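Long-range contacts in uncharacterized protein (Danio rerio, PDB 5HBA), which is the globular domain of complement C1q subunit A and probably contributes to target recognition in the classical complement pathway: residues Q20-N25 / I106-G111; H55-G60 / R121-F126. All coordinates share one frame; numbering follows the deposited sequence.

Contact 1: Q20-N25 / I106-G111; sequences QPVTFN and IEPFAG
The loop 20-25 passes over strand 103-109 with a single direct backbone hydrogen bond: V22 N donates to I106 O at 2.7 Å, nearly straight at 170° and in the carbonyl plane. P21, which has no N-H to offer, adds a CA-H...O contact from its CA to the same I106 O. A water lies within hydrogen-bonding distance of V22 O and accepts from I106 N. V22 CG2, anti to its carbonyl carbon, sits 3.6 Å from I106 CG1 and 3.7 Å from P108 CD, so the compact valine fits between the isoleucine and the CD corner of the proline ring. I106 holds CG1 in the crowded position between backbone N and carbonyl carbon (chi1 61°), which carries CD1 to the edge of the F24 ring, 4.0 Å from CZ. V22 CG1 lies over one face of that ring, toward the rim. An alanine in place of I106 would remove CG1, CG2 and CD1 and would probably loosen the packing under V22 and F24. E107 lays its extended chain beside Q20, CG 3.6 Å from Q20 N. With V22 and the F24 ring reaching into the core, the loop spans the two sheets of the jelly-roll sandwich typical of the C1q/TNF family.

Contact 2: H55-G60 / R121-F126; sequences HASSEG and RLYAVF
First torsions place the groups: Y123 CG lies anti to its backbone N (chi1 177°), while S57 OG takes the crowded position between N and carbonyl carbon (chi1 44°), so that the small hydroxyl comes to 3.7 Å from Y123 CB, alongside the root of the tyrosine. L122 CG is likewise anti to its N, which carries CD1 to 4.0 Å from A56 CB. The strands run antiparallel: in the hydrogen-bonded pair of H55 with V125, H55 N reaches V125 O at 2.8 Å and V125 N returns the bond to H55 O; S57 and Y123 repeat this two residues on, S57 N meeting Y123 O at 2.9 Å. Between them A56 and A124 form a non-hydrogen-bonded pair, their CB atoms 3.9 Å apart, and methyls suit this place because F24 and L64 pack against the same face. Beyond S58, a water accepts from E59 N and donates to R121 O. H55, S57, Y123 and V125 share the other face, where H55 ND1 hydrogen-bonds S91 OG of the same chain. The chemistry is therefore two-sided: four main-chain bonds hold the strands together, with apolar methyls facing the core and H55, Y123 and V125 facing the neighbouring subunit.

How the contacts relate
Contacts 1 and 2 lie with their centres about 9 Å apart and meet directly through the hydrophobic core. F24 CZ touches F126 CB at 3.5 Å, and V22 CG2 lies 3.7 Å from L122 CD2, so the loop 20-25 packs on the inner face of strand 120-133. I106 CG2 comes to 4.2 Å from F126 CZ, bringing the strand of contact 1 to the strand of contact 2. Along the chain the segments alternate, and strand 103-109 is followed by strand 120-133, which lies in the other sheet. Contact 1 is confined to one subunit, whereas the outer face of contact 2 reaches a neighbouring subunit; together they span from core to trimer interface.

Contact 1: Q20-N25 / I106-G111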
ATOM      1  N   GLN A  20      10.176  17.401   9.278  1.00 26.54           N
ATOM      2  CA  GLN A  20       9.842  17.016  10.643  1.00 23.29           C
ATOM      3  C   GLN A  20       8.851  15.874  10.536  1.00 23.82           C
ATOM      4  O   GLN A  20       8.131  15.772   9.530  1.00 20.74           O
ATOM      5  CB  GLN A  20       9.180  18.184  11.394  1.00 27.75           C
ATOM      6  CG  GLN A  20      10.099  19.382  11.590  1.00 32.34           C
ATOM      7  CD  GLN A  20       9.503  20.443  12.506  1.00 38.93           C
ATOM      8  OE1 GLN A  20       8.295  20.475  12.744  1.00 40.21           O
ATOM      9  NE2 GLN A  20      10.358  21.317  13.030  1.00 46.97           N
ATOM     10  N   PRO A  21       8.786  15.019  11.566  1.00 23.82           N
ATOM     11  CA  PRO A  21       7.813  13.922  11.505  1.00 23.47           C
ATOM     12  C   PRO A  21       6.378  14.423  11.372  1.00 24.14           C
ATOM     13  O   PRO A  21       5.967  15.361  12.068  1.00 23.83           O
ATOM     14  CB  PRO A  21       8.005  13.202  12.843  1.00 21.11           C
ATOM     15  CG  PRO A  21       9.438  13.458  13.191  1.00 25.62           C
ATOM     16  CD  PRO A  21       9.768  14.837  12.654  1.00 25.53           C
ATOM     17  N   VAL A  22       5.624  13.802  10.475  1.00 21.16           N
ATOM     18  CA  VAL A  22       4.196  14.098  10.376  1.00 19.79           C
ATOM     19  C   VAL A  22       3.537  13.735  11.689  1.00 22.19           C
ATOM     20  O   VAL A  22       3.748  12.623  12.207  1.00 21.21           O
ATOM     21  CB  VAL A  22       3.519  13.279   9.262  1.00 21.83           C
ATOM     22  CG1 VAL A  22       2.005  13.587   9.218  1.00 21.84           C
ATOM     23  CG2 VAL A  22       4.168  13.565   7.914  1.00 18.35           C
ATOM     24  N   THR A  23       2.747  14.654  12.240  1.00 21.14           N
ATOM     25  CA  THR A  23       1.977  14.355  13.451  1.00 24.92           C
ATOM     26  C   THR A  23       0.510  14.086  13.080  1.00 24.11           C
ATOM     27  O   THR A  23       0.058  14.466  11.989  1.00 23.78           O
ATOM     28  CB  THR A  23       2.120  15.461  14.530  1.00 23.74           C
ATOM     29  OG1 THR A  23       1.607  16.696  14.025  1.00 22.04           O
ATOM     30  CG2 THR A  23       3.604  15.653  14.917  1.00 22.59           C
ATOM     31  N   PHE A  24      -0.219  13.408  13.962  1.00 22.65           N
ATOM     32  CA  PHE A  24      -1.558  12.914  13.627  1.00 22.25           C
ATOM     33  C   PHE A  24      -2.567  13.331  14.702  1.00 26.55           C
ATOM     34  O   PHE A  24      -2.194  13.483  15.858  1.00 26.04           O
ATOM     35  CB  PHE A  24      -1.525  11.384  13.493  1.00 20.30           C
ATOM     36  CG  PHE A  24      -0.531  10.877  12.457  1.00 24.94           C
ATOM     37  CD1 PHE A  24       0.800  10.674  12.786  1.00 21.81           C
ATOM     38  CD2 PHE A  24      -0.942  10.598  11.155  1.00 23.01           C
ATOM     39  CE1 PHE A  24       1.715  10.210  11.841  1.00 22.70           C
ATOM     40  CE2 PHE A  24      -0.035  10.144  10.195  1.00 22.84           C
ATOM     41  CZ  PHE A  24       1.297   9.948  10.533  1.00 20.92           C
ATOM     42  N   ASN A  25      -3.831  13.523  14.334  1.00 25.75           N
ATOM     43  CA  ASN A  25      -4.841  13.939  15.317  1.00 30.38           C
ATOM     44  C   ASN A  25      -5.945  12.904  15.578  1.00 28.78           C
ATOM     45  O   ASN A  25      -6.918  13.192  16.277  1.00 33.97           O
ATOM     46  CB  ASN A  25      -5.456  15.305  14.963  1.00 25.03           C
ATOM     47  CG  ASN A  25      -6.194  15.292  13.643  1.00 30.84           C
ATOM     48  OD1 ASN A  25      -5.787  14.617  12.690  1.00 29.69           O
ATOM     49  ND2 ASN A  25      -7.278  16.054  13.566  1.00 26.08           N
ATOM     50  N   ILE A 106       7.161   9.203   9.141  1.00 21.02           N
ATOM     51  CA  ILE A 106       7.137   9.874   7.885  1.00 23.52           C
ATOM     52  C   ILE A 106       7.297  11.344   8.057  1.00 21.35           C
ATOM     53  O   ILE A 106       6.949  11.925   9.011  1.00 25.34           O
ATOM     54  CB  ILE A 106       5.889   9.562   7.064  1.00 21.87           C
ATOM     55  CG1 ILE A 106       4.609  10.008   7.786  1.00 18.33           C
ATOM     56  CG2 ILE A 106       5.851   8.096   6.753  1.00 20.91           C
ATOM     57  CD1 ILE A 106       3.318   9.753   7.053  1.00 21.26           C
ATOM     58  N   GLU A 107       7.792  11.914   7.019  1.00 20.10           N
ATOM     59  CA  GLU A 107       8.387  13.235   6.886  1.00 24.23           C
ATOM     60  C   GLU A 107       8.187  13.771   5.464  1.00 22.05           C
ATOM     61  O   GLU A 107       8.473  13.078   4.471  1.00 25.35           O
ATOM     62  CB  GLU A 107       9.863  13.179   7.327  1.00 27.21           C
ATOM     63  CG  GLU A 107      10.621  14.464   7.324  1.00 32.40           C
ATOM     64  CD  GLU A 107      12.052  14.273   7.828  1.00 33.75           C
ATOM     65  OE1 GLU A 107      12.434  13.117   8.137  1.00 35.68           O
ATOM     66  OE2 GLU A 107      12.794  15.270   7.905  1.00 40.50           O
ATOM     67  N   PRO A 108       7.547  14.912   5.366  1.00 22.77           N
ATOM     68  CA  PRO A 108       7.438  15.561   4.059  1.00 22.11           C
ATOM     69  C   PRO A 108       8.716  16.319   3.725  1.00 22.73           C
ATOM     70  O   PRO A 108       9.443  16.735   4.639  1.00 22.88           O
ATOM     71  CB  PRO A 108       6.284  16.561   4.245  1.00 23.04           C
ATOM     72  CG  PRO A 108       5.712  16.293   5.630  1.00 22.88           C
ATOM     73  CD  PRO A 108       6.814  15.650   6.413  1.00 23.03           C
ATOM     74  N   PHE A 109       8.987  16.477   2.433  1.00 23.20           N
ATOM     75  CA  PHE A 109      10.051  17.361   1.958  1.00 28.70           C
ATOM     76  C   PHE A 109       9.642  18.034   0.644  1.00 27.14           C
ATOM     77  O   PHE A 109       8.665  17.627   0.011  1.00 26.41           O
ATOM     78  CB  PHE A 109      11.395  16.627   1.838  1.00 26.75           C
ATOM     79  CG  PHE A 109      11.440  15.546   0.782  1.00 27.52           C
ATOM     80  CD1 PHE A 109      10.886  14.292   1.019  1.00 25.87           C
ATOM     81  CD2 PHE A 109      12.108  15.763  -0.427  1.00 29.32           C
ATOM     82  CE1 PHE A 109      10.955  13.288   0.051  1.00 26.28           C
ATOM     83  CE2 PHE A 109      12.196  14.758  -1.398  1.00 26.34           C
ATOM     84  CZ  PHE A 109      11.616  13.523  -1.162  1.00 27.50           C
ATOM     85  N   ALA A 110      10.342  19.099   0.269  1.00 29.42           N
ATOM     86  CA  ALA A 110      10.089  19.746  -1.011  1.00 36.12           C
ATOM     87  C   ALA A 110      11.042  19.153  -2.046  1.00 34.92           C
ATOM     88  O   ALA A 110      12.217  19.532  -2.123  1.00 40.14           O
ATOM     89  CB  ALA A 110      10.266  21.249  -0.909  1.00 36.25           C
ATOM     90  N   GLY A 111      10.525  18.208  -2.825  1.00 36.03           N
ATOM     91  CA  GLY A 111      11.311  17.474  -3.804  1.00 33.48           C
ATOM     92  C   GLY A 111      11.921  18.296  -4.924  1.00 33.97           C
ATOM     93  O   GLY A 111      12.811  17.819  -5.621  1.00 35.74           O
TER
HETATM   94  O   HOH W   1       5.174  10.177  11.281  1.00 21.93           O

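Contact 2: H55-G60 / R121-F126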
ATOM      1  N   HIS A  55      -0.534   6.429   3.299  1.00 18.67           N
ATOM      2  CA  HIS A  55      -1.292   6.952   2.155  1.00 26.43           C
ATOM      3  C   HIS A  55      -1.566   8.417   2.449  1.00 24.29           C
ATOM      4  O   HIS A  55      -2.189   8.750   3.472  1.00 23.17           O
ATOM      5  CB  HIS A  55      -2.635   6.220   1.972  1.00 22.26           C
ATOM      6  CG  HIS A  55      -2.535   4.731   2.029  1.00 21.60           C
ATOM      7  ND1 HIS A  55      -2.100   3.956   0.977  1.00 21.33           N
ATOM      8  CD2 HIS A  55      -2.857   3.855   3.027  1.00 24.47           C
ATOM      9  CE1 HIS A  55      -2.130   2.690   1.318  1.00 24.10           C
ATOM     10  NE2 HIS A  55      -2.575   2.590   2.551  1.00 19.11           N
ATOM     11  N   ALA A  56      -1.112   9.302   1.571  1.00 23.71           N
ATOM     12  CA  ALA A  56      -1.148  10.727   1.905  1.00 25.06           C
ATOM     13  C   ALA A  56      -1.389  11.628   0.703  1.00 24.82           C
ATOM     14  O   ALA A  56      -0.936  11.329  -0.406  1.00 25.99           O
ATOM     15  CB  ALA A  56       0.149  11.129   2.625  1.00 22.17           C
ATOM     16  N   SER A  57      -2.086  12.741   0.941  1.00 24.85           N
ATOM     17  CA  SER A  57      -2.333  13.730  -0.100  1.00 25.12           C
ATOM     18  C   SER A  57      -2.164  15.168   0.365  1.00 25.04           C
ATOM     19  O   SER A  57      -2.460  15.521   1.513  1.00 26.86           O
ATOM     20  CB  SER A  57      -3.713  13.555  -0.773  1.00 28.58           C
ATOM     21  OG  SER A  57      -4.744  13.323   0.157  1.00 33.78           O
ATOM     22  N   SER A  58      -1.693  15.991  -0.562  1.00 25.43           N
ATOM     23  CA  SER A  58      -1.568  17.425  -0.372  1.00 29.77           C
ATOM     24  C   SER A  58      -1.915  18.049  -1.713  1.00 37.42           C
ATOM     25  O   SER A  58      -1.904  17.358  -2.732  1.00 33.74           O
ATOM     26  CB  SER A  58      -0.123  17.768  -0.015  1.00 28.55           C
ATOM     27  OG  SER A  58       0.044  19.169   0.096  1.00 42.03           O
ATOM     28  N   GLU A  59      -2.214  19.343  -1.725  1.00 35.04           N
ATOM     29  CA  GLU A  59      -2.424  20.051  -2.983  1.00 38.40           C
ATOM     30  C   GLU A  59      -1.069  20.273  -3.663  1.00 38.74           C
ATOM     31  O   GLU A  59      -0.118  20.738  -3.028  1.00 38.44           O
ATOM     32  CB  GLU A  59      -3.131  21.390  -2.727  1.00 42.17           C
ATOM     33  CG  GLU A  59      -3.417  22.225  -3.976  1.00 49.73           C
ATOM     34  CD  GLU A  59      -4.722  21.846  -4.661  1.00 57.24           C
ATOM     35  OE1 GLU A  59      -5.263  20.755  -4.361  1.00 55.54           O
ATOM     36  OE2 GLU A  59      -5.208  22.643  -5.497  1.00 59.40           O
ATOM     37  N   GLY A  60      -0.966  19.913  -4.942  1.00 36.28           N
ATOM     38  CA  GLY A  60       0.278  20.085  -5.671  1.00 36.97           C
ATOM     39  C   GLY A  60       1.282  18.987  -5.366  1.00 36.49           C
ATOM     40  O   GLY A  60       0.911  17.919  -4.873  1.00 35.56           O
ATOM     41  N   ARG A 121      -1.013  21.880   4.096  1.00 23.58           N
ATOM     42  CA  ARG A 121      -1.880  20.906   4.741  1.00 25.21           C
ATOM     43  C   ARG A 121      -1.578  19.529   4.185  1.00 27.04           C
ATOM     44  O   ARG A 121      -1.172  19.384   3.015  1.00 26.28           O
ATOM     45  CB  ARG A 121      -3.360  21.218   4.492  1.00 28.99           C
ATOM     46  CG  ARG A 121      -3.849  22.523   5.078  1.00 35.59           C
ATOM     47  CD  ARG A 121      -5.383  22.618   4.966  1.00 34.23           C
ATOM     48  NE  ARG A 121      -6.018  21.429   5.543  1.00 40.90           N
ATOM     49  CZ  ARG A 121      -7.333  21.223   5.617  1.00 49.43           C
ATOM     50  NH1 ARG A 121      -8.186  22.130   5.152  1.00 50.66           N
ATOM     51  NH2 ARG A 121      -7.796  20.105   6.162  1.00 49.89           N
ATOM     52  N   LEU A 122      -1.777  18.510   5.014  1.00 25.43           N
ATOM     53  CA  LEU A 122      -1.479  17.147   4.583  1.00 25.23           C
ATOM     54  C   LEU A 122      -2.457  16.152   5.186  1.00 25.30           C
ATOM     55  O   LEU A 122      -2.579  16.048   6.407  1.00 25.69           O
ATOM     56  CB  LEU A 122      -0.050  16.764   4.970  1.00 25.28           C
ATOM     57  CG  LEU A 122       0.403  15.317   4.725  1.00 26.05           C
ATOM     58  CD1 LEU A 122       0.697  15.075   3.242  1.00 22.21           C
ATOM     59  CD2 LEU A 122       1.638  15.011   5.580  1.00 20.97           C
ATOM     60  N   TYR A 123      -3.152  15.418   4.321  1.00 23.75           N
ATOM     61  CA  TYR A 123      -4.007  14.332   4.762  1.00 22.70           C
ATOM     62  C   TYR A 123      -3.144  13.086   4.761  1.00 23.33           C
ATOM     63  O   TYR A 123      -2.441  12.828   3.784  1.00 22.94           O
ATOM     64  CB  TYR A 123      -5.156  14.166   3.784  1.00 23.46           C
ATOM     65  CG  TYR A 123      -6.099  13.024   4.078  1.00 28.25           C
ATOM     66  CD1 TYR A 123      -7.140  13.170   4.994  1.00 31.07           C
ATOM     67  CD2 TYR A 123      -5.975  11.809   3.410  1.00 27.98           C
ATOM     68  CE1 TYR A 123      -8.027  12.125   5.243  1.00 29.43           C
ATOM     69  CE2 TYR A 123      -6.847  10.762   3.658  1.00 28.59           C
ATOM     70  CZ  TYR A 123      -7.864  10.927   4.574  1.00 29.54           C
ATOM     71  OH  TYR A 123      -8.731   9.890   4.820  1.00 36.43           O
ATOM     72  N   ALA A 124      -3.153  12.328   5.853  1.00 23.04           N
ATOM     73  CA  ALA A 124      -2.293  11.145   5.904  1.00 22.14           C
ATOM     74  C   ALA A 124      -2.853  10.022   6.763  1.00 22.34           C
ATOM     75  O   ALA A 124      -3.351  10.267   7.858  1.00 24.71           O
ATOM     76  CB  ALA A 124      -0.875  11.536   6.377  1.00 22.87           C
ATOM     77  N   VAL A 125      -2.773   8.797   6.244  1.00 21.53           N
ATOM     78  CA  VAL A 125      -3.059   7.588   7.009  1.00 21.80           C
ATOM     79  C   VAL A 125      -1.761   6.783   7.072  1.00 23.50           C
ATOM     80  O   VAL A 125      -1.164   6.485   6.040  1.00 21.66           O
ATOM     81  CB  VAL A 125      -4.191   6.745   6.352  1.00 25.34           C
ATOM     82  CG1 VAL A 125      -4.438   5.466   7.147  1.00 23.85           C
ATOM     83  CG2 VAL A 125      -5.499   7.557   6.271  1.00 23.90           C
ATOM     84  N   PHE A 126      -1.298   6.477   8.280  1.00 21.83           N
ATOM     85  CA  PHE A 126      -0.033   5.774   8.471  1.00 21.27           C
ATOM     86  C   PHE A 126      -0.368   4.492   9.215  1.00 23.41           C
ATOM     87  O   PHE A 126      -0.978   4.535  10.294  1.00 22.37           O
ATOM     88  CB  PHE A 126       0.910   6.645   9.311  1.00 20.16           C
ATOM     89  CG  PHE A 126       2.328   6.134   9.408  1.00 24.01           C
ATOM     90  CD1 PHE A 126       2.841   5.224   8.485  1.00 23.13           C
ATOM     91  CD2 PHE A 126       3.158   6.575  10.439  1.00 21.95           C
ATOM     92  CE1 PHE A 126       4.155   4.770   8.582  1.00 22.57           C
ATOM     93  CE2 PHE A 126       4.479   6.123  10.539  1.00 26.89           C
ATOM     94  CZ  PHE A 126       4.973   5.214   9.610  1.00 23.27           C
TER
HETATM   95  O   HOH W   2      -2.416  20.876   0.656  1.00 31.77           O